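Local coordinates for transcriptional regulator, LacI family (Lactobacillus brevis, PDB 3JY6), which probably acts as a LacI-family transcription factor that binds cis-regulatory DNA, represented here by its periplasmic-binding-protein-like domain, at residues N208-D218 with K228-P236. Sequence-based numbering, arbitrary orientation.
Sequences NQTVTATGFAD and KLTLITQNP
Thr214 holds its hydroxyl opposite the backbone N (chi1 -175°), which brings OG1 to Thr230 O, and Ile232 sends CG1 away from its own carbonyl carbon and then extends to CD1, which reaches the Phe216 ring. At the edge of a parallel sheet in a periplasmic-binding-protein-like domain, 231-233, which pairs antiparallel with 266-268, runs alongside the outermost strand 211-215, 7° between the axes of these short segments. One bridge, between Phe216 and Ile232, defines the parallel pairing: Ile232 N donates to Gly215 O (2.9 Å), almost straight at 165°, and Ala217 N donates to Ile232 O (3.0 Å). Before the bridge the link is a side-chain one: Thr214 OG1 donates to Thr230 O at 2.7 Å. Ile232 CD1 sits over one face of the Phe216 ring, 4.2 Å from the centroid, a CH-pi contact offset toward the rim, while Gln234 CG lies at the ring edge; Arg142 adds a cation-pi contact. The Gln234 side chain is held by hydrogen bonds from NE2 to Asp92 and Thr105. Past the bridge, Asp218 turns its carboxylate to the start of helix 236-251, where Asp218 OD1 accepts weak bonds from Gln234 N (2.8 Å) and Asn235 N (3.4 Å). An alanine in place of Asp218 would probably leave both amides without this acceptor and strip Pro236 of the carboxylate it packs on. Against that carboxylate lies the proline ring, Pro236 CD 3.4 Å from Asp218 CG.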
loop_
_atom_site.group_PDB
_atom_site.type_symbol
_atom_site.label_atom_id
_atom_site.label_comp_id
_atom_site.label_asym_id
_atom_site.label_seq_id
_atom_site.Cartn_x
_atom_site.Cartn_y
_atom_site.Cartn_z
ATOM N N ASN A 208 11.651 4.150 -25.115
ATOM C CA ASN A 208 12.873 4.849 -24.730
ATOM C C ASN A 208 13.720 5.329 -25.898
ATOM O O ASN A 208 14.937 5.406 -25.787
ATOM C CB ASN A 208 13.720 3.946 -23.832
ATOM C CG ASN A 208 13.438 4.162 -22.364
ATOM O OD1 ASN A 208 12.326 4.533 -21.975
ATOM N ND2 ASN A 208 14.448 3.923 -21.533
ATOM N N GLN A 209 13.076 5.649 -27.014
ATOM C CA GLN A 209 13.774 6.140 -28.199
ATOM C C GLN A 209 12.953 7.269 -28.804
ATOM O O GLN A 209 13.496 8.277 -29.263
ATOM C CB GLN A 209 13.945 5.014 -29.217
ATOM C CG GLN A 209 14.774 3.849 -28.697
ATOM C CD GLN A 209 15.917 3.505 -29.613
ATOM O OE1 GLN A 209 15.709 3.102 -30.758
ATOM N NE2 GLN A 209 17.142 3.663 -29.118
ATOM N N THR A 210 11.638 7.089 -28.804
ATOM C CA THR A 210 10.736 8.100 -29.330
ATOM C C THR A 210 9.712 8.475 -28.249
ATOM O O THR A 210 9.185 9.589 -28.224
ATOM C CB THR A 210 10.027 7.588 -30.606
ATOM O OG1 THR A 210 9.118 8.589 -31.077
ATOM C CG2 THR A 210 9.273 6.296 -30.331
ATOM N N VAL A 211 9.463 7.532 -27.343
ATOM C CA VAL A 211 8.538 7.733 -26.235
ATOM C C VAL A 211 9.074 7.104 -24.953
ATOM O O VAL A 211 9.373 5.911 -24.916
ATOM C CB VAL A 211 7.175 7.088 -26.515
ATOM C CG1 VAL A 211 6.241 7.320 -25.327
ATOM C CG2 VAL A 211 6.588 7.642 -27.788
ATOM N N THR A 212 9.200 7.902 -23.901
ATOM C CA THR A 212 9.666 7.380 -22.620
ATOM C C THR A 212 8.631 7.771 -21.555
ATOM O O THR A 212 7.583 8.319 -21.882
ATOM C CB THR A 212 11.080 7.930 -22.254
ATOM O OG1 THR A 212 11.602 7.184 -21.151
ATOM C CG2 THR A 212 11.015 9.396 -21.865
ATOM N N ALA A 213 8.898 7.488 -20.288
ATOM C CA ALA A 213 7.929 7.848 -19.257
ATOM C C ALA A 213 8.572 8.005 -17.903
ATOM O O ALA A 213 9.551 7.338 -17.592
ATOM C CB ALA A 213 6.825 6.804 -19.176
ATOM N N THR A 214 7.992 8.879 -17.089
ATOM C CA THR A 214 8.497 9.146 -15.762
ATOM C C THR A 214 7.321 9.599 -14.909
ATOM O O THR A 214 6.172 9.579 -15.351
ATOM C CB THR A 214 9.526 10.278 -15.814
ATOM O OG1 THR A 214 10.108 10.476 -14.515
ATOM C CG2 THR A 214 8.846 11.564 -16.283
ATOM N N GLY A 215 7.626 10.033 -13.695
ATOM C CA GLY A 215 6.593 10.508 -12.802
ATOM C C GLY A 215 7.038 10.447 -11.354
ATOM O O GLY A 215 8.162 10.027 -11.052
ATOM N N PHE A 216 6.152 10.885 -10.463
ATOM C CA PHE A 216 6.413 10.848 -9.030
ATOM C C PHE A 216 5.907 9.485 -8.581
ATOM O O PHE A 216 4.706 9.212 -8.649
ATOM C CB PHE A 216 5.650 11.968 -8.327
ATOM C CG PHE A 216 6.193 13.339 -8.614
ATOM C CD1 PHE A 216 6.956 14.009 -7.662
ATOM C CD2 PHE A 216 5.949 13.957 -9.842
ATOM C CE1 PHE A 216 7.473 15.280 -7.926
ATOM C CE2 PHE A 216 6.460 15.219 -10.112
ATOM C CZ PHE A 216 7.224 15.885 -9.152
ATOM N N ALA A 217 6.831 8.631 -8.146
ATOM C CA ALA A 217 6.508 7.282 -7.709
ATOM C C ALA A 217 7.613 6.765 -6.799
ATOM O O ALA A 217 8.788 6.967 -7.077
ATOM C CB ALA A 217 6.373 6.370 -8.923
ATOM N N ASP A 218 7.239 6.088 -5.718
ATOM C CA ASP A 218 8.234 5.568 -4.789
ATOM C C ASP A 218 8.287 4.041 -4.714
ATOM O O ASP A 218 9.267 3.476 -4.225
ATOM C CB ASP A 218 8.007 6.178 -3.402
ATOM C CG ASP A 218 8.249 7.686 -3.382
ATOM O OD1 ASP A 218 9.432 8.104 -3.433
ATOM O OD2 ASP A 218 7.261 8.456 -3.334
ATOM N N LYS A 228 13.966 -0.455 -17.711
ATOM C CA LYS A 228 14.372 0.653 -16.749
ATOM C C LYS A 228 14.016 2.168 -16.932
ATOM O O LYS A 228 14.591 3.166 -17.588
ATOM C CB LYS A 228 15.635 0.504 -15.904
ATOM C CG LYS A 228 15.681 1.639 -14.959
ATOM C CD LYS A 228 16.069 1.019 -13.676
ATOM C CE LYS A 228 17.377 1.610 -13.261
ATOM N NZ LYS A 228 18.513 0.730 -13.672
ATOM N N LEU A 229 12.956 2.459 -16.290
ATOM C CA LEU A 229 12.445 3.848 -16.263
ATOM C C LEU A 229 13.073 4.736 -15.249
ATOM O O LEU A 229 13.667 4.309 -14.259
ATOM C CB LEU A 229 10.898 3.966 -16.120
ATOM C CG LEU A 229 10.325 3.372 -17.419
ATOM C CD1 LEU A 229 8.852 3.202 -17.178
ATOM C CD2 LEU A 229 10.636 4.231 -18.664
ATOM N N THR A 230 13.065 6.012 -15.579
ATOM C CA THR A 230 13.683 6.955 -14.673
ATOM C C THR A 230 12.585 7.671 -13.911
ATOM O O THR A 230 11.746 8.368 -14.507
ATOM C CB THR A 230 14.582 7.935 -15.440
ATOM O OG1 THR A 230 15.962 7.464 -15.396
ATOM C CG2 THR A 230 14.424 9.367 -14.846
ATOM N N LEU A 231 12.571 7.515 -12.590
ATOM C CA LEU A 231 11.516 8.150 -11.789
ATOM C C LEU A 231 11.906 9.121 -10.683
ATOM O O LEU A 231 13.058 9.178 -10.238
ATOM C CB LEU A 231 10.647 7.062 -11.166
ATOM C CG LEU A 231 10.250 5.892 -12.122
ATOM C CD1 LEU A 231 9.830 4.712 -11.226
ATOM C CD2 LEU A 231 9.139 6.329 -13.151
ATOM N N ILE A 232 10.926 9.901 -10.230
ATOM C CA ILE A 232 11.172 10.865 -9.160
ATOM C C ILE A 232 10.611 10.357 -7.837
ATOM O O ILE A 232 9.419 10.074 -7.728
ATOM C CB ILE A 232 10.533 12.230 -9.451
ATOM C CG1 ILE A 232 10.945 12.716 -10.834
ATOM C CG2 ILE A 232 11.025 13.246 -8.407
ATOM C CD1 ILE A 232 10.013 13.777 -11.395
ATOM N N THR A 233 11.469 10.230 -6.831
ATOM C CA THR A 233 11.008 9.732 -5.541
ATOM C C THR A 233 10.930 10.867 -4.550
ATOM O O THR A 233 11.814 11.715 -4.514
ATOM C CB THR A 233 11.949 8.653 -4.952
ATOM O OG1 THR A 233 13.214 9.244 -4.621
ATOM C CG2 THR A 233 12.181 7.537 -5.964
ATOM N N GLN A 234 9.862 10.883 -3.756
ATOM C CA GLN A 234 9.687 11.913 -2.735
ATOM C C GLN A 234 10.326 11.586 -1.385
ATOM O O GLN A 234 10.403 12.463 -0.534
ATOM C CB GLN A 234 8.207 12.185 -2.506
ATOM C CG GLN A 234 7.629 13.260 -3.381
ATOM C CD GLN A 234 6.150 13.432 -3.135
ATOM O OE1 GLN A 234 5.320 12.662 -3.640
ATOM N NE2 GLN A 234 5.804 14.435 -2.338
ATOM N N ASN A 235 10.782 10.343 -1.194
ATOM C CA ASN A 235 11.396 9.930 0.074
ATOM C C ASN A 235 10.335 10.007 1.187
ATOM O O ASN A 235 10.566 10.626 2.219
ATOM C CB ASN A 235 12.544 10.883 0.460
ATOM C CG ASN A 235 13.824 10.630 -0.317
ATOM O OD1 ASN A 235 14.612 11.558 -0.564
ATOM N ND2 ASN A 235 14.057 9.378 -0.681
ATOM N N PRO A 236 9.168 9.383 0.992
ATOM C CA PRO A 236 8.108 9.424 2.010
ATOM C C PRO A 236 8.501 8.993 3.426
ATOM O O PRO A 236 8.023 9.566 4.410
ATOM C CB PRO A 236 7.011 8.543 1.410
ATOM C CG PRO A 236 7.783 7.597 0.522
ATOM C CD PRO A 236 8.790 8.504 -0.125
#